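Local coordinates for protein 3-chlorocatechol 1,2-dioxygenase (Rhodococcus opacus, PDB 2BOY) that probably uses a ferric iron to cleave the ring of 3-chlorocatechol and related catechols between the two hydroxyl-bearing carbons, at residues F54-I59 and S72-P77; L192-A197 and L204-Y209; G183-R188 and G213-S218. All blocks are in the same frame, centred on the assembly; numbering follows the deposited sequence.

Contact 1: residues F54-I59 and S72-P77; sequences FFEHAI and SSIQGP. With BHO (benzhydroxamic acid), chain J.
H57 and I74 mark the closest approach of the two backbones, with their CA atoms 5.9 Å apart, where the first turn of helix 56-64 meets the irregular chain 72-77. F55 is the N-cap residue of that helix, so E56 and H57 stand at its very start. The E56 carboxylate bonds two N-H groups of the irregular chain. Its CG is anti to the backbone N (chi1 -165°) and the chain beyond is extended, which carries the carboxylate to two successive peptide groups. E56 OE1 accepts from Q75 N at 2.9 Å, met from above the carboxylate plane, while E56 OE2 takes G76 N at 3.0 Å on its syn lone pair. Glutamate suits this place because it is long enough to reach and has an oxygen for each N-H. Y28 of the second subunit also bonds OE1, and D52 brings a like charge near OE2, which the two N-H groups may partly offset.

I74 crosses E56 obliquely, its CB 3.4 Å from E56 CD. Its CG2 branch rests on the helix start, 3.4 Å from H57 N, and the other branch ends in CD1, 3.8 Å from C2 of benzhydroxamic acid; a branched aliphatic residue can thus serve helix and ligand together. G76 has a positive phi (74°), and a CB there would collide with ligand C2. P77 continues the pocket wall, with CD 3.6 Å from ligand C1.

On the helical side F54 packs against helix 174-181 and against I14 of the second subunit. On the other, S73 shares a backbone hydrogen bond with T205, joining the segment to strand 204-210.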
loop_
_atom_site.group_PDB
_atom_site.type_symbol
_atom_site.label_atom_id
_atom_site.label_comp_id
_atom_site.label_asym_id
_atom_site.label_seq_id
_atom_site.Cartn_x
_atom_site.Cartn_y
_atom_site.Cartn_z
ATOM N N PHE A 54 -7.357 8.276 3.227
ATOM C CA PHE A 54 -6.528 9.025 2.287
ATOM C C PHE A 54 -6.993 9.059 0.843
ATOM O O PHE A 54 -6.631 9.982 0.094
ATOM C CB PHE A 54 -5.085 8.488 2.356
ATOM C CG PHE A 54 -4.395 8.849 3.649
ATOM C CD1 PHE A 54 -4.068 10.166 3.904
ATOM C CD2 PHE A 54 -4.126 7.887 4.611
ATOM C CE1 PHE A 54 -3.424 10.512 5.109
ATOM C CE2 PHE A 54 -3.521 8.229 5.813
ATOM C CZ PHE A 54 -3.158 9.537 6.036
ATOM N N PHE A 55 -7.760 8.053 0.446
ATOM C CA PHE A 55 -8.104 7.884 -0.974
ATOM C C PHE A 55 -9.578 7.865 -1.296
ATOM O O PHE A 55 -9.937 8.228 -2.420
ATOM C CB PHE A 55 -7.452 6.640 -1.558
ATOM C CG PHE A 55 -5.986 6.623 -1.380
ATOM C CD1 PHE A 55 -5.410 5.748 -0.482
ATOM C CD2 PHE A 55 -5.173 7.537 -2.066
ATOM C CE1 PHE A 55 -4.010 5.765 -0.268
ATOM C CE2 PHE A 55 -3.783 7.558 -1.850
ATOM C CZ PHE A 55 -3.208 6.676 -0.952
ATOM N N GLU A 56 -10.449 7.413 -0.385
ATOM C CA GLU A 56 -11.871 7.318 -0.775
ATOM C C GLU A 56 -12.473 8.662 -1.243
ATOM O O GLU A 56 -13.289 8.677 -2.172
ATOM C CB GLU A 56 -12.758 6.629 0.287
ATOM C CG GLU A 56 -14.142 6.205 -0.224
ATOM C CD GLU A 56 -15.156 5.828 0.846
ATOM O OE1 GLU A 56 -16.350 5.664 0.470
ATOM O OE2 GLU A 56 -14.813 5.731 2.045
ATOM N N HIS A 57 -12.113 9.783 -0.591
ATOM C CA HIS A 57 -12.614 11.089 -1.057
ATOM C C HIS A 57 -12.397 11.311 -2.569
ATOM O O HIS A 57 -13.279 11.861 -3.265
ATOM C CB HIS A 57 -12.041 12.270 -0.247
ATOM C CG HIS A 57 -10.595 12.548 -0.516
ATOM N ND1 HIS A 57 -10.179 13.464 -1.469
ATOM C CD2 HIS A 57 -9.466 12.022 0.024
ATOM C CE1 HIS A 57 -8.854 13.494 -1.491
ATOM N NE2 HIS A 57 -8.400 12.630 -0.593
ATOM N N ALA A 58 -11.224 10.912 -3.065
ATOM C CA ALA A 58 -10.910 11.076 -4.498
ATOM C C ALA A 58 -11.796 10.168 -5.346
ATOM O O ALA A 58 -12.276 10.556 -6.412
ATOM C CB ALA A 58 -9.421 10.771 -4.783
ATOM N N ILE A 59 -11.962 8.938 -4.896
ATOM C CA ILE A 59 -12.813 7.973 -5.617
ATOM C C ILE A 59 -14.268 8.502 -5.623
ATOM O O ILE A 59 -14.984 8.511 -6.669
ATOM C CB ILE A 59 -12.716 6.585 -4.938
ATOM C CG1 ILE A 59 -11.293 5.983 -5.106
ATOM C CG2 ILE A 59 -13.874 5.660 -5.429
ATOM C CD1 ILE A 59 -10.994 5.385 -6.536
ATOM N N SER A 72 -23.349 13.974 -2.132
ATOM C CA SER A 72 -22.973 12.658 -1.592
ATOM C C SER A 72 -21.646 12.806 -0.873
ATOM O O SER A 72 -20.985 13.833 -1.033
ATOM C CB SER A 72 -22.791 11.645 -2.736
ATOM O OG SER A 72 -21.921 12.213 -3.699
ATOM N N SER A 73 -21.227 11.759 -0.143
ATOM C CA SER A 73 -19.893 11.759 0.467
ATOM C C SER A 73 -19.342 10.352 0.654
ATOM O O SER A 73 -20.019 9.371 0.303
ATOM C CB SER A 73 -19.885 12.529 1.788
ATOM O OG SER A 73 -18.526 12.772 2.175
ATOM N N ILE A 74 -18.125 10.230 1.196
ATOM C CA ILE A 74 -17.554 8.893 1.403
ATOM C C ILE A 74 -18.408 8.097 2.366
ATOM O O ILE A 74 -19.090 8.670 3.228
ATOM C CB ILE A 74 -16.083 8.916 1.884
ATOM C CG1 ILE A 74 -15.984 9.487 3.321
ATOM C CG2 ILE A 74 -15.168 9.746 0.916
ATOM C CD1 ILE A 74 -14.578 9.361 3.912
ATOM N N GLN A 75 -18.347 6.775 2.251
ATOM C CA GLN A 75 -18.966 5.912 3.256
ATOM C C GLN A 75 -18.080 5.793 4.521
ATOM O O GLN A 75 -18.580 5.722 5.652
ATOM C CB GLN A 75 -19.151 4.503 2.678
ATOM C CG GLN A 75 -19.903 3.570 3.654
ATOM C CD GLN A 75 -20.219 2.227 3.079
ATOM O OE1 GLN A 75 -19.830 1.194 3.652
ATOM N NE2 GLN A 75 -20.900 2.204 1.943
ATOM N N GLY A 76 -16.768 5.708 4.317
ATOM C CA GLY A 76 -15.854 5.380 5.413
ATOM C C GLY A 76 -15.965 3.890 5.783
ATOM O O GLY A 76 -16.753 3.121 5.180
ATOM N N PRO A 77 -15.162 3.445 6.745
ATOM C CA PRO A 77 -15.010 2.008 7.023
ATOM C C PRO A 77 -15.841 1.457 8.169
ATOM O O PRO A 77 -15.673 0.267 8.506
ATOM C CB PRO A 77 -13.505 1.905 7.399
ATOM C CG PRO A 77 -13.290 3.169 8.191
ATOM C CD PRO A 77 -14.164 4.257 7.485
HETATM C C1 BHO J . -14.404 7.654 8.687
HETATM C C2 BHO J . -13.914 7.964 7.330
HETATM C C3 BHO J . -12.586 7.669 7.015
HETATM C C4 BHO J . -11.755 7.112 8.000
HETATM C C5 BHO J . -12.227 6.836 9.272
HETATM C C6 BHO J . -13.546 7.114 9.631
HETATM C C BHO J . -15.829 7.969 9.020
HETATM O O1 BHO J . -16.333 8.860 8.419
HETATM N N BHO J . -16.562 7.386 9.947
HETATM O O2 BHO J . -16.663 6.158 10.094
#

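Contact 2: residues L192-A197 and L204-Y209; sequences LHWIIA and LTTQLY. With FE (Fe (III) ion), chain I; BHO (benzhydroxamic acid), chain J.
H193 and Q207 both carry CG anti to the carbonyl carbon (chi1 -75° and -70°), which sets each CG beside its own backbone N; direct pairing across the strands puts both residues on one face, and the two side chains lie side by side, pointing the same way. The imidazole and amide planes stand 45° apart, with H193 CE1 3.4 Å from Q207 NE2. The pair belongs to an antiparallel beta hairpin of strands 192-197 and 204-209, whose axes approach to 4.8 Å. L192 with L208, W194 with T206 and I196 with L204 are hydrogen-bonded pairs, each joined by two N-H to O bonds. H193 with Q207 and I195 with T205 are the non-hydrogen-bonded pairs between them.

The face bearing W194 is mostly apolar, T206 with its OG1 bonded to Q71 O being the exception. L208 crosses the indole at about a right angle, its CD1 3.5 Å from W194 NE1, and I196 CD1 lies 4.1 Å from L204 CD2; F249 of strand 241-250 packs on this layer. The other face carries the polar pair H193 and Q207, with I195 and T205 further along. Q207 has an acceptor and a donor at its tip, which fits a buried post: OE1 accepts from R188 NH1, and NE2 donates to I74 O. An alanine in place of Q207 would probably leave R188 NH1 and I74 O without these mates and open a gap beside the H193 ring.

Histidine works here at both nitrogens. H193 NE2 binds the ferric iron at 2.2 Å, alongside H191 and Y133. H193 ND1 donates to a water at 2.8 Å, and that water donates to T206 O at 3.0 Å. The ring is therefore held directly by the metal and through a water by the T206 carbonyl, which is likely to fix its rotation and to tie the iron site to the sheet.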
loop_
_atom_site.group_PDB
_atom_site.type_symbol
_atom_site.label_atom_id
_atom_site.label_comp_id
_atom_site.label_asym_id
_atom_site.label_seq_id
_atom_site.Cartn_x
_atom_site.Cartn_y
_atom_site.Cartn_z
ATOM N N LEU A 192 -22.952 12.826 10.865
ATOM C CA LEU A 192 -23.938 11.778 10.819
ATOM C C LEU A 192 -23.760 11.139 9.450
ATOM O O LEU A 192 -23.701 11.886 8.455
ATOM C CB LEU A 192 -25.344 12.367 10.902
ATOM C CG LEU A 192 -25.587 13.286 12.108
ATOM C CD1 LEU A 192 -27.037 13.759 12.066
ATOM C CD2 LEU A 192 -25.327 12.416 13.372
ATOM N N HIS A 193 -23.670 9.802 9.418
ATOM C CA HIS A 193 -23.529 9.000 8.146
ATOM C C HIS A 193 -24.909 8.550 7.685
ATOM O O HIS A 193 -25.713 8.157 8.521
ATOM C CB HIS A 193 -22.770 7.712 8.419
ATOM C CG HIS A 193 -21.285 7.883 8.602
ATOM N ND1 HIS A 193 -20.427 7.942 7.529
ATOM C CD2 HIS A 193 -20.506 7.950 9.718
ATOM C CE1 HIS A 193 -19.185 8.081 7.969
ATOM N NE2 HIS A 193 -19.209 8.104 9.294
ATOM N N TRP A 194 -25.173 8.475 6.363
ATOM C CA TRP A 194 -26.483 8.053 5.890
ATOM C C TRP A 194 -26.309 7.220 4.622
ATOM O O TRP A 194 -25.487 7.568 3.775
ATOM C CB TRP A 194 -27.324 9.258 5.481
ATOM C CG TRP A 194 -27.530 10.278 6.557
ATOM C CD1 TRP A 194 -26.677 11.287 6.905
ATOM C CD2 TRP A 194 -28.669 10.397 7.415
ATOM N NE1 TRP A 194 -27.214 12.002 7.952
ATOM C CE2 TRP A 194 -28.440 11.489 8.267
ATOM C CE3 TRP A 194 -29.869 9.671 7.561
ATOM C CZ2 TRP A 194 -29.364 11.894 9.227
ATOM C CZ3 TRP A 194 -30.789 10.076 8.533
ATOM C CH2 TRP A 194 -30.527 11.169 9.344
ATOM N N ILE A 195 -27.035 6.112 4.554
ATOM C CA ILE A 195 -27.250 5.396 3.273
ATOM C C ILE A 195 -28.745 5.405 3.072
ATOM O O ILE A 195 -29.494 4.955 3.949
ATOM C CB ILE A 195 -26.662 3.969 3.301
ATOM C CG1 ILE A 195 -25.119 4.037 3.296
ATOM C CG2 ILE A 195 -27.150 3.121 2.046
ATOM C CD1 ILE A 195 -24.437 2.691 3.646
ATOM N N ILE A 196 -29.187 5.922 1.926
ATOM C CA ILE A 196 -30.582 6.234 1.693
ATOM C C ILE A 196 -30.997 5.543 0.399
ATOM O O ILE A 196 -30.304 5.681 -0.621
ATOM C CB ILE A 196 -30.730 7.761 1.557
ATOM C CG1 ILE A 196 -30.174 8.437 2.846
ATOM C CG2 ILE A 196 -32.225 8.176 1.323
ATOM C CD1 ILE A 196 -29.905 9.930 2.649
ATOM N N ALA A 197 -32.101 4.817 0.451
ATOM C CA ALA A 197 -32.456 3.952 -0.673
ATOM C C ALA A 197 -33.979 3.863 -0.873
ATOM O O ALA A 197 -34.750 3.887 0.086
ATOM C CB ALA A 197 -31.899 2.552 -0.411
ATOM N N LEU A 204 -28.235 6.984 -2.169
ATOM C CA LEU A 204 -27.370 8.084 -1.879
ATOM C C LEU A 204 -26.607 7.711 -0.608
ATOM O O LEU A 204 -27.219 7.353 0.377
ATOM C CB LEU A 204 -28.196 9.362 -1.633
ATOM C CG LEU A 204 -27.492 10.560 -0.981
ATOM C CD1 LEU A 204 -26.299 11.010 -1.815
ATOM C CD2 LEU A 204 -28.488 11.718 -0.745
ATOM N N THR A 205 -25.291 7.759 -0.665
ATOM C CA THR A 205 -24.440 7.731 0.539
ATOM C C THR A 205 -23.892 9.091 0.833
ATOM O O THR A 205 -23.252 9.713 -0.018
ATOM C CB THR A 205 -23.303 6.742 0.312
ATOM O OG1 THR A 205 -23.869 5.424 0.207
ATOM C CG2 THR A 205 -22.355 6.669 1.603
ATOM N N THR A 206 -24.049 9.555 2.080
ATOM C CA THR A 206 -23.592 10.897 2.361
ATOM C C THR A 206 -23.315 11.069 3.868
ATOM O O THR A 206 -23.480 10.128 4.647
ATOM C CB THR A 206 -24.632 11.935 1.796
ATOM O OG1 THR A 206 -24.077 13.259 1.792
ATOM C CG2 THR A 206 -25.938 12.022 2.626
ATOM N N GLN A 207 -22.876 12.260 4.233
ATOM C CA GLN A 207 -22.553 12.586 5.637
ATOM C C GLN A 207 -23.027 13.991 5.862
ATOM O O GLN A 207 -22.945 14.815 4.951
ATOM C CB GLN A 207 -21.047 12.621 5.822
ATOM C CG GLN A 207 -20.403 11.248 5.728
ATOM C CD GLN A 207 -18.997 11.215 6.258
ATOM O OE1 GLN A 207 -18.659 11.919 7.219
ATOM N NE2 GLN A 207 -18.177 10.377 5.651
ATOM N N LEU A 208 -23.446 14.309 7.086
ATOM C CA LEU A 208 -23.799 15.711 7.366
ATOM C C LEU A 208 -22.964 16.170 8.555
ATOM O O LEU A 208 -22.800 15.417 9.485
ATOM C CB LEU A 208 -25.304 15.832 7.677
ATOM C CG LEU A 208 -26.188 15.419 6.478
ATOM C CD1 LEU A 208 -27.663 15.314 6.854
ATOM C CD2 LEU A 208 -25.989 16.383 5.291
ATOM N N TYR A 209 -22.434 17.378 8.477
ATOM C CA TYR A 209 -21.501 17.953 9.445
ATOM C C TYR A 209 -22.180 19.144 10.115
ATOM O O TYR A 209 -23.269 19.523 9.723
ATOM C CB TYR A 209 -20.275 18.449 8.704
ATOM C CG TYR A 209 -19.602 17.379 7.869
ATOM C CD1 TYR A 209 -19.897 17.239 6.518
ATOM C CD2 TYR A 209 -18.660 16.515 8.448
ATOM C CE1 TYR A 209 -19.295 16.245 5.759
ATOM C CE2 TYR A 209 -18.052 15.512 7.694
ATOM C CZ TYR A 209 -18.375 15.393 6.355
ATOM O OH TYR A 209 -17.763 14.424 5.592
HETATM FE FE FE I . -17.606 8.503 10.716
HETATM C C1 BHO J . -14.404 7.654 8.687
HETATM C C2 BHO J . -13.914 7.964 7.330
HETATM C C3 BHO J . -12.586 7.669 7.015
HETATM C C4 BHO J . -11.755 7.112 8.000
HETATM C C5 BHO J . -12.227 6.836 9.272
HETATM C C6 BHO J . -13.546 7.114 9.631
HETATM C C BHO J . -15.829 7.969 9.020
HETATM O O1 BHO J . -16.333 8.860 8.419
HETATM N N BHO J . -16.562 7.386 9.947
HETATM O O2 BHO J . -16.663 6.158 10.094
HETATM O O HOH W 1 -21.385 7.985 4.861
#

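Contact 3: residues G183-R188 and G213-S218; sequences GWHAWR and GQWTGS. With BHO (benzhydroxamic acid), chain J.
W215 is the residue of segment 213-218 that meets both W187 and H185, and the chain from G213 leads up to it. A type II turn runs from G213 to T216 and puts W215 at its third position with a phi of 79°, uncommon for a residue with a side chain. Its CB lies 4.1 Å from R188 C. The indole then spreads over W187 in an offset stack: the W215 six-membered ring and the W187 five-membered ring are 4.0 Å apart by centroids, their planes 4° from parallel. The fit is tight, W187 CD1 coming within 3.3 Å of W215 CZ2. W187 CB adds a CH-pi contact, 3.5 Å from the centroid of the W215 five-membered ring.

The far edge of W215 turns to H185, where CZ3 stands 3.7 Å above the centre of the imidazole. This is an edge-to-face pair with planes at 59°, and it completes an aromatic cluster near the surface, where broad flat rings bridge two segments that share no direct hydrogen bond. R188, next to W187, points the opposite way, into the ligand pocket, where its guanidinium edge faces O1 of benzhydroxamic acid and D219 forms a salt bridge with NH2.

From W215 the chain turns again, type I as far as S218, with S218 N bonded to W215 O at 3.0 Å. The turn presents the S218 carbonyl to a water that donates to S218 O at 2.6 Å and to W187 O at 2.8 Å.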
loop_
_atom_site.group_PDB
_atom_site.type_symbol
_atom_site.label_atom_id
_atom_site.label_comp_id
_atom_site.label_asym_id
_atom_site.label_seq_id
_atom_site.Cartn_x
_atom_site.Cartn_y
_atom_site.Cartn_z
ATOM N N GLY A 183 3.236 14.467 11.128
ATOM C CA GLY A 183 2.789 15.709 11.737
ATOM C C GLY A 183 1.394 16.191 11.326
ATOM O O GLY A 183 1.130 17.394 11.359
ATOM N N TRP A 184 0.515 15.275 10.917
ATOM C CA TRP A 184 -0.813 15.646 10.413
ATOM C C TRP A 184 -1.868 15.399 11.465
ATOM O O TRP A 184 -1.829 14.384 12.144
ATOM C CB TRP A 184 -1.152 14.798 9.186
ATOM C CG TRP A 184 -0.231 15.006 8.011
ATOM C CD1 TRP A 184 0.597 16.069 7.769
ATOM C CD2 TRP A 184 -0.074 14.117 6.917
ATOM N NE1 TRP A 184 1.272 15.884 6.588
ATOM C CE2 TRP A 184 0.872 14.691 6.040
ATOM C CE3 TRP A 184 -0.616 12.857 6.602
ATOM C CZ2 TRP A 184 1.291 14.057 4.866
ATOM C CZ3 TRP A 184 -0.198 12.214 5.419
ATOM C CH2 TRP A 184 0.733 12.826 4.562
ATOM N N HIS A 185 -2.804 16.327 11.631
ATOM C CA HIS A 185 -3.934 16.106 12.518
ATOM C C HIS A 185 -4.693 14.864 12.073
ATOM O O HIS A 185 -4.838 14.624 10.858
ATOM C CB HIS A 185 -4.888 17.295 12.414
ATOM C CG HIS A 185 -4.370 18.525 13.085
ATOM N ND1 HIS A 185 -4.200 19.732 12.423
ATOM C CD2 HIS A 185 -3.992 18.735 14.368
ATOM C CE1 HIS A 185 -3.763 20.637 13.292
ATOM N NE2 HIS A 185 -3.616 20.051 14.469
ATOM N N ALA A 186 -5.172 14.097 13.055
ATOM C CA ALA A 186 -5.879 12.861 12.771
ATOM C C ALA A 186 -7.394 12.985 12.934
ATOM O O ALA A 186 -8.062 11.978 13.137
ATOM C CB ALA A 186 -5.335 11.769 13.691
ATOM N N TRP A 187 -7.943 14.200 12.856
ATOM C CA TRP A 187 -9.349 14.426 13.246
ATOM C C TRP A 187 -10.305 14.487 12.060
ATOM O O TRP A 187 -9.999 15.130 11.068
ATOM C CB TRP A 187 -9.489 15.772 13.933
ATOM C CG TRP A 187 -8.870 15.787 15.292
ATOM C CD1 TRP A 187 -7.567 16.160 15.624
ATOM C CD2 TRP A 187 -9.502 15.404 16.510
ATOM N NE1 TRP A 187 -7.383 16.050 16.985
ATOM C CE2 TRP A 187 -8.550 15.593 17.559
ATOM C CE3 TRP A 187 -10.789 14.925 16.841
ATOM C CZ2 TRP A 187 -8.848 15.302 18.894
ATOM C CZ3 TRP A 187 -11.083 14.655 18.171
ATOM C CH2 TRP A 187 -10.111 14.831 19.180
ATOM N N ARG A 188 -11.476 13.888 12.240
ATOM C CA ARG A 188 -12.662 14.188 11.424
ATOM C C ARG A 188 -13.592 15.114 12.253
ATOM O O ARG A 188 -13.785 14.872 13.452
ATOM C CB ARG A 188 -13.431 12.885 11.139
ATOM C CG ARG A 188 -12.613 11.829 10.396
ATOM C CD ARG A 188 -13.452 11.094 9.318
ATOM N NE ARG A 188 -13.961 12.102 8.390
ATOM C CZ ARG A 188 -15.185 12.142 7.885
ATOM N NH1 ARG A 188 -16.086 11.205 8.199
ATOM N NH2 ARG A 188 -15.506 13.170 7.109
ATOM N N GLY A 213 -18.678 23.404 13.962
ATOM C CA GLY A 213 -17.860 22.366 14.569
ATOM C C GLY A 213 -16.384 22.514 14.258
ATOM O O GLY A 213 -15.997 23.053 13.226
ATOM N N GLN A 214 -15.538 22.023 15.146
ATOM C CA GLN A 214 -14.112 22.103 14.867
ATOM C C GLN A 214 -13.792 21.061 13.785
ATOM O O GLN A 214 -14.499 20.074 13.659
ATOM C CB GLN A 214 -13.292 21.884 16.166
ATOM C CG GLN A 214 -13.641 20.636 16.922
ATOM C CD GLN A 214 -13.277 20.676 18.435
ATOM O OE1 GLN A 214 -12.253 21.261 18.837
ATOM N NE2 GLN A 214 -14.117 20.037 19.257
ATOM N N TRP A 215 -12.748 21.308 13.014
ATOM C CA TRP A 215 -12.247 20.383 11.981
ATOM C C TRP A 215 -13.035 20.392 10.658
ATOM O O TRP A 215 -12.647 19.686 9.746
ATOM C CB TRP A 215 -12.094 18.939 12.530
ATOM C CG TRP A 215 -11.441 18.869 13.886
ATOM C CD1 TRP A 215 -12.016 18.471 15.060
ATOM C CD2 TRP A 215 -10.072 19.184 14.203
ATOM N NE1 TRP A 215 -11.095 18.531 16.083
ATOM C CE2 TRP A 215 -9.898 18.972 15.586
ATOM C CE3 TRP A 215 -8.974 19.622 13.449
ATOM C CZ2 TRP A 215 -8.665 19.194 16.238
ATOM C CZ3 TRP A 215 -7.747 19.828 14.085
ATOM C CH2 TRP A 215 -7.603 19.610 15.467
ATOM N N THR A 216 -14.112 21.190 10.515
ATOM C CA THR A 216 -14.809 21.187 9.208
ATOM C C THR A 216 -13.937 21.693 8.057
ATOM O O THR A 216 -14.198 21.368 6.889
ATOM C CB THR A 216 -16.116 21.971 9.217
ATOM O OG1 THR A 216 -15.821 23.370 9.413
ATOM C CG2 THR A 216 -16.981 21.539 10.409
ATOM N N GLY A 217 -12.921 22.502 8.395
ATOM C CA GLY A 217 -11.946 22.982 7.430
ATOM C C GLY A 217 -10.647 22.189 7.354
ATOM O O GLY A 217 -9.744 22.587 6.643
ATOM N N SER A 218 -10.540 21.085 8.085
ATOM C CA SER A 218 -9.319 20.301 8.066
ATOM C C SER A 218 -9.630 18.832 8.386
ATOM O O SER A 218 -9.005 18.207 9.242
ATOM C CB SER A 218 -8.275 20.883 9.041
ATOM O OG SER A 218 -8.886 21.333 10.231
HETATM C C1 BHO J . -14.404 7.654 8.687
HETATM C C2 BHO J . -13.914 7.964 7.330
HETATM C C3 BHO J . -12.586 7.669 7.015
HETATM C C4 BHO J . -11.755 7.112 8.000
HETATM C C5 BHO J . -12.227 6.836 9.272
HETATM C C6 BHO J . -13.546 7.114 9.631
HETATM C C BHO J . -15.829 7.969 9.020
HETATM O O1 BHO J . -16.333 8.860 8.419
HETATM N N BHO J . -16.562 7.386 9.947
HETATM O O2 BHO J . -16.663 6.158 10.094
HETATM O O HOH W 2 -7.772 16.753 10.947
#

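Contacts 1 and 2 are buried, whereas contact 3 lies toward the surface, and the chemistry follows. Contact 1 relies on a carboxylate gripping backbone N-H groups of an irregular loop, contact 2 on regular strand pairing with a metal ligand on one face, and contact 3 on stacked aromatic rings and a bridging water. Contacts 2 and 3 both use strand 187-197, and along the chain contact 2 is nested inside the loop closed by contact 3. Contact 1 closes earlier but abuts strand 204-210, and its F54 packs on W184 of contact 3. All three reach benzhydroxamic acid: the loop of contact 1 and the strands of contacts 2 and 3 each contribute to one pocket.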